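Local coordinates for tetratricopeptide repeat protein (Parabacteroides merdae ATCC 43184, PDB 4R7S) that is of unknown function but, as a tetratricopeptide repeat protein, probably offers a superhelical array of paired helices for binding other proteins, at residues A[100-105]-A[110-115]; A[83-86]-A[92-95]; A[130-135]-A[147-152]; A[117-120]-A[126-129]. All coordinates share one frame; numbering follows the deposited sequence. Where two conformers were deposited one is given.

Interaction 1 of 4, residues A[100-105]-A[110-115]; sequences TLLIEN and EALYCR. With EDO (1,2-ethanediol), chain I.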
loop_
_atom_site.group_PDB
_atom_site.type_symbol
_atom_site.label_atom_id
_atom_site.label_comp_id
_atom_site.label_asym_id
_atom_site.label_seq_id
_atom_site.Cartn_x
_atom_site.Cartn_y
_atom_site.Cartn_z
ATOM N N THR A 100 -6.643 -8.352 15.220
ATOM C CA THR A 100 -6.188 -9.632 15.767
ATOM C C THR A 100 -4.684 -9.511 16.047
ATOM O O THR A 100 -4.226 -9.785 17.164
ATOM C CB THR A 100 -6.515 -10.804 14.791
ATOM O OG1 THR A 100 -7.924 -10.866 14.559
ATOM C CG2 THR A 100 -6.010 -12.158 15.302
ATOM N N LEU A 101 -3.932 -9.066 15.034
ATOM C CA LEU A 101 -2.488 -8.899 15.135
ATOM C C LEU A 101 -2.094 -7.984 16.306
ATOM O O LEU A 101 -1.303 -8.403 17.148
ATOM C CB LEU A 101 -1.930 -8.337 13.809
ATOM C CG LEU A 101 -0.531 -8.713 13.462
ATOM C CD1 LEU A 101 -0.289 -8.486 11.998
ATOM C CD2 LEU A 101 0.457 -7.917 14.260
ATOM N N LEU A 102 -2.666 -6.760 16.365
ATOM C CA LEU A 102 -2.312 -5.735 17.348
ATOM C C LEU A 102 -2.826 -6.008 18.781
ATOM O O LEU A 102 -2.223 -5.511 19.728
ATOM C CB LEU A 102 -2.719 -4.337 16.849
ATOM C CG LEU A 102 -1.824 -3.851 15.682
ATOM C CD1 LEU A 102 -2.448 -2.719 14.905
ATOM C CD2 LEU A 102 -0.390 -3.541 16.157
ATOM N N ILE A 103 -3.874 -6.811 18.962
ATOM C CA ILE A 103 -4.281 -7.173 20.322
ATOM C C ILE A 103 -3.191 -8.153 20.846
ATOM O O ILE A 103 -2.782 -8.043 22.000
ATOM C CB ILE A 103 -5.743 -7.732 20.361
ATOM C CG1 ILE A 103 -6.808 -6.617 20.091
ATOM C CG2 ILE A 103 -6.059 -8.543 21.629
ATOM C CD1 ILE A 103 -6.782 -5.321 20.988
ATOM N N GLU A 104 -2.631 -8.994 19.950
ATOM C CA GLU A 104 -1.543 -9.914 20.278
ATOM C C GLU A 104 -0.229 -9.170 20.504
ATOM O O GLU A 104 0.392 -9.365 21.551
ATOM C CB GLU A 104 -1.367 -10.978 19.189
ATOM C CG GLU A 104 -2.219 -12.201 19.447
ATOM C CD GLU A 104 -1.715 -13.169 20.501
ATOM O OE1 GLU A 104 -0.524 -13.558 20.444
ATOM O OE2 GLU A 104 -2.540 -13.598 21.339
ATOM N N ASN A 105 0.196 -8.334 19.523
ATOM C CA ASN A 105 1.430 -7.531 19.629
ATOM C C ASN A 105 1.067 -6.070 19.423
ATOM O O ASN A 105 1.050 -5.572 18.293
ATOM C CB ASN A 105 2.567 -7.974 18.667
ATOM C CG ASN A 105 3.900 -7.225 18.845
ATOM O OD1 ASN A 105 4.071 -6.368 19.725
ATOM N ND2 ASN A 105 4.900 -7.562 18.024
ATOM N N GLU A 110 4.619 -2.504 11.478
ATOM C CA GLU A 110 3.980 -2.572 10.156
ATOM C C GLU A 110 2.458 -2.604 10.288
ATOM O O GLU A 110 1.776 -1.957 9.493
ATOM C CB GLU A 110 4.463 -3.779 9.348
ATOM C CG GLU A 110 3.874 -3.847 7.939
ATOM C CD GLU A 110 4.461 -2.878 6.927
ATOM O OE1 GLU A 110 5.532 -2.284 7.199
ATOM O OE2 GLU A 110 3.866 -2.743 5.837
ATOM N N ALA A 111 1.937 -3.360 11.283
ATOM C CA ALA A 111 0.499 -3.472 11.533
ATOM C C ALA A 111 -0.088 -2.107 11.965
ATOM O O ALA A 111 -1.131 -1.704 11.446
ATOM C CB ALA A 111 0.222 -4.530 12.603
ATOM N N LEU A 112 0.601 -1.403 12.885
ATOM C CA LEU A 112 0.193 -0.092 13.378
ATOM C C LEU A 112 0.095 0.911 12.230
ATOM O O LEU A 112 -0.902 1.628 12.136
ATOM C CB LEU A 112 1.170 0.416 14.453
ATOM C CG LEU A 112 1.072 -0.225 15.832
ATOM C CD1 LEU A 112 2.320 0.037 16.631
ATOM C CD2 LEU A 112 -0.181 0.247 16.583
ATOM N N TYR A 113 1.115 0.938 11.357
ATOM C CA TYR A 113 1.176 1.854 10.218
ATOM C C TYR A 113 0.035 1.607 9.251
ATOM O O TYR A 113 -0.630 2.557 8.856
ATOM C CB TYR A 113 2.518 1.749 9.479
ATOM C CG TYR A 113 2.650 2.725 8.329
ATOM C CD1 TYR A 113 2.692 4.100 8.552
ATOM C CD2 TYR A 113 2.752 2.275 7.015
ATOM C CE1 TYR A 113 2.779 5.003 7.492
ATOM C CE2 TYR A 113 2.850 3.168 5.946
ATOM C CZ TYR A 113 2.867 4.531 6.191
ATOM O OH TYR A 113 2.987 5.404 5.140
ATOM N N CYS A 114 -0.203 0.344 8.896
ATOM C CA CYS A 114 -1.236 -0.046 7.943
ATOM C C CYS A 114 -2.624 0.177 8.505
ATOM O O CYS A 114 -3.484 0.658 7.769
ATOM C CB CYS A 114 -1.040 -1.487 7.491
ATOM S SG CYS A 114 0.422 -1.736 6.455
ATOM N N ARG A 115 -2.844 -0.117 9.802
ATOM C CA ARG A 115 -4.138 0.117 10.431
ATOM C C ARG A 115 -4.389 1.611 10.498
ATOM O O ARG A 115 -5.513 2.046 10.233
ATOM C CB ARG A 115 -4.246 -0.530 11.822
ATOM C CG ARG A 115 -5.700 -0.632 12.315
ATOM C CD ARG A 115 -5.854 -1.344 13.647
ATOM N NE ARG A 115 -5.210 -0.661 14.780
ATOM C CZ ARG A 115 -5.248 -1.110 16.033
ATOM N NH1 ARG A 115 -5.917 -2.222 16.330
ATOM N NH2 ARG A 115 -4.623 -0.453 16.996
HETATM C C1 EDO I . 1.811 0.723 3.313
HETATM O O1 EDO I . 0.583 0.350 2.705
HETATM C C2 EDO I . 2.715 -0.528 3.493
HETATM O O2 EDO I . 3.978 -0.159 4.035
#
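Leu102 is the bump of this contact, and the hollow it fills is formed by Ala111, Leu112 and Arg115 of the next helix. Its two methyls divide the work. CD2 drops between the small side chain of Ala111 and the branch of Leu112, its distance to Leu112 CG being 3.6 Å, while Leu102 CD1 sits over the centre of one face of the Arg115 guanidinium, 3.4 Å from Arg115 CZ. The floor is Ala111 CB, which lies 3.7 Å from Leu102 CD2 and is also met by Leu101, whose CD2 approaches that same CB to 3.8 Å. With CG anti to its carbonyl carbon (chi1 -71°), Leu102 sends both methyls across the gap, and the short alanine between its bulkier neighbours makes the hollow they enter.

The two segments are the end of helix 91-104 and the start of helix 109-121, joined by a short loop. Consecutive helices packed in this way, here at 134° between their directions, build the right-handed superhelix of tetratricopeptide repeats. The guanidinium can serve as a flat lid because its rim is tied down: Arg115 makes a salt bridge with Asp131 of helix 125-138 and hydrogen-bonds to Asn99. A bend at chi3 (64°) turns the group so that its face, not its edge, meets Leu102. On the far side of helix 109-121, 1,2-ethanediol, probably from the crystallisation liquor, donates from O2 to Glu110 OE2 over 3.2 Å. Its C1 lies at the edge of the Tyr113 ring.

Interaction 2 of 4, residues A[83-86]-A[92-95]; sequences SLYT and EKAL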
loop_
_atom_site.group_PDB
_atom_site.type_symbol
_atom_site.label_atom_id
_atom_site.label_comp_id
_atom_site.label_asym_id
_atom_site.label_seq_id
_atom_site.Cartn_x
_atom_site.Cartn_y
_atom_site.Cartn_z
ATOM N N SER A 83 -2.935 -7.303 4.309
ATOM C CA SER A 83 -2.409 -6.564 3.168
ATOM C C SER A 83 -3.139 -6.990 1.894
ATOM O O SER A 83 -3.445 -6.147 1.053
ATOM C CB SER A 83 -0.910 -6.800 3.026
ATOM O OG SER A 83 -0.399 -6.154 1.874
ATOM N N LEU A 84 -3.430 -8.284 1.760
ATOM C CA LEU A 84 -4.158 -8.775 0.605
ATOM C C LEU A 84 -5.604 -8.243 0.621
ATOM O O LEU A 84 -6.091 -7.818 -0.426
ATOM C CB LEU A 84 -4.121 -10.313 0.529
ATOM C CG LEU A 84 -4.892 -10.963 -0.631
ATOM C CD1 LEU A 84 -4.356 -10.534 -1.987
ATOM C CD2 LEU A 84 -4.851 -12.440 -0.520
ATOM N N TYR A 85 -6.266 -8.231 1.803
ATOM C CA TYR A 85 -7.630 -7.713 1.953
ATOM C C TYR A 85 -7.711 -6.257 1.511
ATOM O O TYR A 85 -8.669 -5.872 0.849
ATOM C CB TYR A 85 -8.121 -7.851 3.402
ATOM C CG TYR A 85 -8.725 -9.197 3.748
ATOM C CD1 TYR A 85 -9.582 -9.847 2.865
ATOM C CD2 TYR A 85 -8.480 -9.797 4.979
ATOM C CE1 TYR A 85 -10.162 -11.075 3.189
ATOM C CE2 TYR A 85 -9.078 -11.011 5.326
ATOM C CZ TYR A 85 -9.917 -11.648 4.425
ATOM O OH TYR A 85 -10.500 -12.848 4.737
ATOM N N THR A 86 -6.685 -5.462 1.858
ATOM C CA THR A 86 -6.560 -4.055 1.518
ATOM C C THR A 86 -6.521 -3.917 -0.008
ATOM O O THR A 86 -7.251 -3.081 -0.554
ATOM C CB THR A 86 -5.332 -3.447 2.226
ATOM O OG1 THR A 86 -5.562 -3.485 3.636
ATOM C CG2 THR A 86 -5.088 -1.989 1.832
ATOM N N GLU A 92 -12.992 -3.816 5.977
ATOM C CA GLU A 92 -13.361 -4.294 7.316
ATOM C C GLU A 92 -12.586 -5.564 7.670
ATOM O O GLU A 92 -12.106 -5.703 8.800
ATOM C CB GLU A 92 -14.880 -4.516 7.452
ATOM C CG GLU A 92 -15.711 -3.236 7.330
ATOM C CD GLU A 92 -15.427 -2.084 8.287
ATOM O OE1 GLU A 92 -15.446 -2.306 9.522
ATOM O OE2 GLU A 92 -15.243 -0.945 7.797
ATOM N N LYS A 93 -12.405 -6.447 6.670
ATOM C CA LYS A 93 -11.675 -7.699 6.822
ATOM C C LYS A 93 -10.174 -7.437 7.091
ATOM O O LYS A 93 -9.596 -8.101 7.956
ATOM C CB LYS A 93 -11.889 -8.596 5.595
ATOM C CG LYS A 93 -13.213 -9.343 5.657
ATOM C CD LYS A 93 -13.348 -10.394 4.584
ATOM C CE LYS A 93 -14.654 -11.139 4.705
ATOM N NZ LYS A 93 -15.765 -10.407 4.050
ATOM N N ALA A 94 -9.579 -6.433 6.420
ATOM C CA ALA A 94 -8.177 -6.075 6.620
ATOM C C ALA A 94 -7.965 -5.566 8.029
ATOM O O ALA A 94 -7.062 -6.038 8.716
ATOM C CB ALA A 94 -7.751 -5.025 5.606
ATOM N N LEU A 95 -8.840 -4.635 8.468
ATOM C CA LEU A 95 -8.857 -4.022 9.796
ATOM C C LEU A 95 -8.981 -5.101 10.869
ATOM O O LEU A 95 -8.169 -5.117 11.797
ATOM C CB LEU A 95 -10.013 -2.979 9.886
ATOM C CG LEU A 95 -10.382 -2.354 11.255
ATOM C CD1 LEU A 95 -9.214 -1.612 11.893
ATOM C CD2 LEU A 95 -11.532 -1.388 11.102
#
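Lys93 lies over one face of the Tyr85 ring with the aliphatic part of its chain. CB does the central touching, a CH-pi contact 3.5 Å from the centroid of the Tyr85 ring and only 4° off the normal, and CD comes down near the rim, 3.5 Å from Tyr85 CE1. Beside this pair Ala94 CB fits between two side chains of helix 75-87, meeting Tyr85 CB at 3.6 Å and Thr86 OG1 at 3.3 Å. The small residue allows the backbones to come close: the CA atoms of Tyr85 and Ala94 are 5.0 Å apart. Such tight packing of an antiparallel helix pair across a short turn, a bulky residue on one helix against an alanine on the next, is characteristic of the tetratricopeptide repeat hairpin. An alanine in place of Tyr85 would remove the ring and is likely to open a gap beneath the lysine chain. Farther out, a bend at chi4 (84°) turns the ammonium of Lys93 off the line of the chain, where Glu90 in the connecting turn takes it in a salt bridge. Thr86 OG1 is hydrogen-bonded to the carbonyl of Ala82 on its own helix, and Leu61 of helix 57-68 touches Tyr85.

Interaction 3 of 4, residues A[130-135]-A[147-152]; sequences QDFDKI and LGHAIL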
loop_
_atom_site.group_PDB
_atom_site.type_symbol
_atom_site.label_atom_id
_atom_site.label_comp_id
_atom_site.label_asym_id
_atom_site.label_seq_id
_atom_site.Cartn_x
_atom_site.Cartn_y
_atom_site.Cartn_z
ATOM N N GLN A 130 -3.692 7.726 17.184
ATOM C CA GLN A 130 -3.207 6.870 18.265
ATOM C C GLN A 130 -2.242 5.770 17.753
ATOM O O GLN A 130 -1.259 5.463 18.432
ATOM C CB GLN A 130 -4.387 6.286 19.056
ATOM C CG GLN A 130 -5.111 7.375 19.855
ATOM C CD GLN A 130 -6.334 6.925 20.629
ATOM O OE1 GLN A 130 -6.387 5.822 21.189
ATOM N NE2 GLN A 130 -7.309 7.824 20.761
ATOM N N ASP A 131 -2.474 5.262 16.530
ATOM C CA ASP A 131 -1.620 4.255 15.895
ATOM C C ASP A 131 -0.288 4.849 15.436
ATOM O O ASP A 131 0.736 4.171 15.546
ATOM C CB ASP A 131 -2.341 3.569 14.718
ATOM C CG ASP A 131 -3.334 2.479 15.121
ATOM O OD1 ASP A 131 -3.407 2.149 16.332
ATOM O OD2 ASP A 131 -4.039 1.968 14.233
ATOM N N PHE A 132 -0.283 6.105 14.945
ATOM C CA PHE A 132 0.980 6.741 14.537
ATOM C C PHE A 132 1.769 7.154 15.792
ATOM O O PHE A 132 2.991 6.975 15.829
ATOM C CB PHE A 132 0.762 7.905 13.561
ATOM C CG PHE A 132 0.017 7.497 12.308
ATOM C CD1 PHE A 132 0.466 6.438 11.520
ATOM C CD2 PHE A 132 -1.136 8.170 11.915
ATOM C CE1 PHE A 132 -0.244 6.036 10.385
ATOM C CE2 PHE A 132 -1.834 7.785 10.760
ATOM C CZ PHE A 132 -1.385 6.722 10.005
ATOM N N ASP A 133 1.060 7.557 16.861
ATOM C CA ASP A 133 1.725 7.881 18.132
ATOM C C ASP A 133 2.377 6.636 18.738
ATOM O O ASP A 133 3.494 6.734 19.238
ATOM C CB ASP A 133 0.750 8.509 19.130
ATOM C CG ASP A 133 0.359 9.946 18.824
ATOM O OD1 ASP A 133 1.175 10.671 18.190
ATOM O OD2 ASP A 133 -0.745 10.368 19.261
ATOM N N LYS A 134 1.698 5.460 18.657
ATOM C CA LYS A 134 2.206 4.182 19.172
ATOM C C LYS A 134 3.530 3.848 18.522
ATOM O O LYS A 134 4.423 3.394 19.225
ATOM C CB LYS A 134 1.194 3.028 18.963
ATOM C CG LYS A 134 1.459 1.772 19.814
ATOM C CD LYS A 134 1.115 1.933 21.307
ATOM C CE LYS A 134 1.589 0.774 22.149
ATOM N NZ LYS A 134 1.328 1.002 23.596
ATOM N N ILE A 135 3.666 4.080 17.191
ATOM C CA ILE A 135 4.916 3.847 16.454
ATOM C C ILE A 135 6.021 4.753 17.023
ATOM O O ILE A 135 7.072 4.256 17.414
ATOM C CB ILE A 135 4.770 4.042 14.919
ATOM C CG1 ILE A 135 3.663 3.141 14.351
ATOM C CG2 ILE A 135 6.126 3.782 14.225
ATOM C CD1 ILE A 135 3.294 3.323 12.931
ATOM N N LEU A 147 4.689 10.976 8.701
ATOM C CA LEU A 147 3.968 11.104 7.435
ATOM C C LEU A 147 2.512 10.702 7.602
ATOM O O LEU A 147 1.631 11.356 7.067
ATOM C CB LEU A 147 4.638 10.228 6.387
ATOM C CG LEU A 147 4.266 10.474 4.941
ATOM C CD1 LEU A 147 4.767 11.830 4.465
ATOM C CD2 LEU A 147 4.876 9.404 4.079
ATOM N N GLY A 148 2.269 9.658 8.386
ATOM C CA GLY A 148 0.922 9.227 8.725
ATOM C C GLY A 148 0.154 10.383 9.341
ATOM O O GLY A 148 -0.965 10.673 8.916
ATOM N N HIS A 149 0.790 11.090 10.297
ATOM C CA HIS A 149 0.228 12.273 10.953
ATOM C C HIS A 149 -0.045 13.388 9.932
ATOM O O HIS A 149 -1.114 13.993 9.973
ATOM C CB HIS A 149 1.163 12.786 12.070
ATOM C CG HIS A 149 1.033 12.032 13.358
ATOM N ND1 HIS A 149 -0.184 11.918 14.010
ATOM C CD2 HIS A 149 1.982 11.418 14.097
ATOM C CE1 HIS A 149 0.062 11.239 15.114
ATOM N NE2 HIS A 149 1.353 10.924 15.213
ATOM N N ALA A 150 0.894 13.609 8.988
ATOM C CA ALA A 150 0.771 14.606 7.937
ATOM C C ALA A 150 -0.460 14.333 7.042
ATOM O O ALA A 150 -1.253 15.255 6.773
ATOM C CB ALA A 150 2.046 14.640 7.099
ATOM N N ILE A 151 -0.633 13.074 6.620
ATOM C CA ILE A 151 -1.752 12.661 5.748
ATOM C C ILE A 151 -3.061 12.798 6.519
ATOM O O ILE A 151 -4.009 13.363 5.996
ATOM C CB ILE A 151 -1.527 11.226 5.170
ATOM C CG1 ILE A 151 -0.287 11.213 4.253
ATOM C CG2 ILE A 151 -2.776 10.698 4.419
ATOM C CD1 ILE A 151 0.433 9.894 4.250
ATOM N N LEU A 152 -3.087 12.331 7.767
ATOM C CA LEU A 152 -4.228 12.409 8.692
ATOM C C LEU A 152 -4.741 13.853 8.868
ATOM O O LEU A 152 -5.941 14.103 8.734
ATOM C CB LEU A 152 -3.773 11.852 10.050
ATOM C CG LEU A 152 -4.689 12.061 11.230
ATOM C CD1 LEU A 152 -5.942 11.267 11.059
ATOM C CD2 LEU A 152 -4.028 11.629 12.482
#
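Asp133 OD1 takes the polar bond of this contact, from His149 NE2 at 3.0 Å. It is a weak hydrogen bond, bent to 123° at the hydrogen, although OD1 lies at the imidazole edge and near its plane; the carboxylate is twisted out of the ring plane.

The apolar part centres on Phe132. Its ring rests on the backbone of Gly148, with Gly148 CA 3.6 Å from the centroid of the Phe132 ring and almost directly above the ring centre, a CH-pi contact over the face. Gly148 O comes within 3.5 Å of Phe132 CE2. The missing side chain matters: a CB added to Gly148 would point toward the phenyl ring and come too close to Phe132 CE1. Phe132 also uses its CB, which lies over a face of His149, offset toward the rim and 3.7 Å from the centroid of the imidazole. The two rings form an edge-to-face pair, the edge of Phe132 toward the face of His149, with planes at 68°. With CG anti to its carbonyl carbon, His149 reaches back over the phenylalanine to the aspartate. A serine in place of Phe132 would probably leave the Gly148 backbone without its aromatic cover and deprive His149 of its edge-to-face partner.

These segments join helix 125-138 to helix 143-156, almost antiparallel at 162°, in the packing of successive helices typical of tetratricopeptide repeats. The imidazole has a carboxylate at its edge, through a weak bond, and phenylalanine against a face; the nearby negative charge would probably favour its protonated form.

Interaction 4 of 4, residues A[117-120]-A[126-129]; sequences LLYI and MWAE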
loop_
_atom_site.group_PDB
_atom_site.type_symbol
_atom_site.label_atom_id
_atom_site.label_comp_id
_atom_site.label_asym_id
_atom_site.label_seq_id
_atom_site.Cartn_x
_atom_site.Cartn_y
_atom_site.Cartn_z
ATOM N N LEU A 117 -3.346 4.012 8.456
ATOM C CA LEU A 117 -3.776 4.428 7.120
ATOM C C LEU A 117 -5.226 4.044 6.873
ATOM O O LEU A 117 -5.982 4.882 6.368
ATOM C CB LEU A 117 -2.897 3.790 6.035
ATOM C CG LEU A 117 -1.417 4.187 5.982
ATOM C CD1 LEU A 117 -0.720 3.475 4.829
ATOM C CD2 LEU A 117 -1.230 5.707 5.842
ATOM N N LEU A 118 -5.624 2.778 7.226
ATOM C CA LEU A 118 -7.002 2.298 7.064
ATOM C C LEU A 118 -7.969 3.178 7.814
ATOM O O LEU A 118 -9.049 3.480 7.292
ATOM C CB LEU A 118 -7.191 0.856 7.553
ATOM C CG LEU A 118 -6.794 -0.278 6.651
ATOM C CD1 LEU A 118 -7.201 -1.581 7.280
ATOM C CD2 LEU A 118 -7.450 -0.162 5.268
ATOM N N TYR A 119 -7.594 3.574 9.049
ATOM C CA TYR A 119 -8.419 4.416 9.893
ATOM C C TYR A 119 -8.602 5.800 9.238
ATOM O O TYR A 119 -9.685 6.386 9.356
ATOM C CB TYR A 119 -7.817 4.543 11.307
ATOM C CG TYR A 119 -8.156 3.417 12.269
ATOM C CD1 TYR A 119 -9.427 2.841 12.284
ATOM C CD2 TYR A 119 -7.235 2.990 13.226
ATOM C CE1 TYR A 119 -9.760 1.840 13.201
ATOM C CE2 TYR A 119 -7.556 1.994 14.145
ATOM C CZ TYR A 119 -8.820 1.417 14.127
ATOM O OH TYR A 119 -9.148 0.446 15.041
ATOM N N ILE A 120 -7.565 6.300 8.512
ATOM C CA ILE A 120 -7.651 7.586 7.814
ATOM C C ILE A 120 -8.728 7.439 6.735
ATOM O O ILE A 120 -9.681 8.216 6.711
ATOM C CB ILE A 120 -6.289 8.067 7.242
ATOM C CG1 ILE A 120 -5.332 8.534 8.344
ATOM C CG2 ILE A 120 -6.488 9.177 6.201
ATOM C CD1 ILE A 120 -3.867 8.705 7.863
HETATM N N MSE A 126 -9.176 9.945 15.071
HETATM C CA MSE A 126 -8.630 9.786 16.417
HETATM C C MSE A 126 -7.925 8.457 16.547
HETATM O O MSE A 126 -6.848 8.420 17.149
HETATM C CB MSE A 126 -9.698 9.929 17.521
HETATM C CG MSE A 126 -10.093 11.392 17.828
HETATM SE SE MSE A 126 -8.585 12.663 18.040
HETATM C CE MSE A 126 -7.461 11.618 19.451
ATOM N N TRP A 127 -8.487 7.370 15.959
ATOM C CA TRP A 127 -7.815 6.064 16.073
ATOM C C TRP A 127 -6.544 6.003 15.209
ATOM O O TRP A 127 -5.594 5.344 15.632
ATOM C CB TRP A 127 -8.722 4.859 15.773
ATOM C CG TRP A 127 -9.996 4.680 16.563
ATOM C CD1 TRP A 127 -11.043 3.871 16.218
ATOM C CD2 TRP A 127 -10.365 5.299 17.809
ATOM N NE1 TRP A 127 -12.041 3.954 17.159
ATOM C CE2 TRP A 127 -11.653 4.820 18.149
ATOM C CE3 TRP A 127 -9.721 6.182 18.694
ATOM C CZ2 TRP A 127 -12.312 5.205 19.324
ATOM C CZ3 TRP A 127 -10.401 6.620 19.822
ATOM C CH2 TRP A 127 -11.674 6.119 20.138
ATOM N N ALA A 128 -6.503 6.717 14.048
ATOM C CA ALA A 128 -5.304 6.778 13.192
ATOM C C ALA A 128 -4.162 7.477 13.943
ATOM O O ALA A 128 -3.049 6.954 14.030
ATOM C CB ALA A 128 -5.609 7.508 11.903
ATOM N N GLU A 129 -4.490 8.598 14.581
ATOM C CA GLU A 129 -3.593 9.415 15.390
ATOM C C GLU A 129 -2.902 8.554 16.462
ATOM O O GLU A 129 -1.677 8.607 16.598
ATOM C CB GLU A 129 -4.417 10.536 16.047
ATOM C CG GLU A 129 -3.635 11.800 16.345
ATOM C CD GLU A 129 -4.371 12.812 17.201
ATOM O OE1 GLU A 129 -5.430 13.318 16.762
ATOM O OE2 GLU A 129 -3.882 13.101 18.316
#
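Aromatic contacts come first, between Tyr119 and Trp127. Trp127 CB lies over a face of the Tyr119 ring, offset toward the rim, making a CH-pi contact 3.5 Å from the ring's centroid. Beyond it the indole stands edge-on: the edge of Trp127 is directed at the face of Tyr119 in an edge-to-face pair, the five-membered ring 5.2 Å from the phenol centroid and the planes at 70°. Its leading atom, Trp127 CD1, is 3.9 Å from Tyr119 CE1. For the indole, CG anti to the carbonyl carbon (chi1 -56°) carries the ring outward past the phenol.

Apolar packing gathers on the methyl of Ala128, which is met from two directions by helix 109-121. Tyr119 CB and Ile120 CG1 each lie 3.7 Å from Ala128 CB. With a side chain this small at their meeting point, the helices come close, Tyr119 CA and Ala128 CA being 5.1 Å apart.

Helices 109-121 and 125-138 form an antiparallel hairpin of the tetratricopeptide type. Helix 91-104 covers it through Leu95, which touches Tyr119, while from helix 143-156 Leu152 and Met155 pack on Ile120.

In the fold
The four contacts follow one another along consecutive helices of the tetratricopeptide repeat array, in the chain order interaction 2, 1, 4, 3. Interactions 2 and 1 share helix 91-104, interactions 1 and 4 share helix 109-121, and interactions 4 and 3 share helix 125-138. Interactions 3 and 4 are nearest, with centres 7 Å apart; 2 and 3, at 19 Å, do not touch. Interactions 1 and 3 are joined by the salt bridge from Arg115 to Asp131, and interactions 2 and 4 by packing of Leu95 on Leu118 and Tyr119. Helices 91-104, 109-121 and 125-138 thus each pack on the helix before and the helix after, the stacking expected of a tetratricopeptide repeat solenoid.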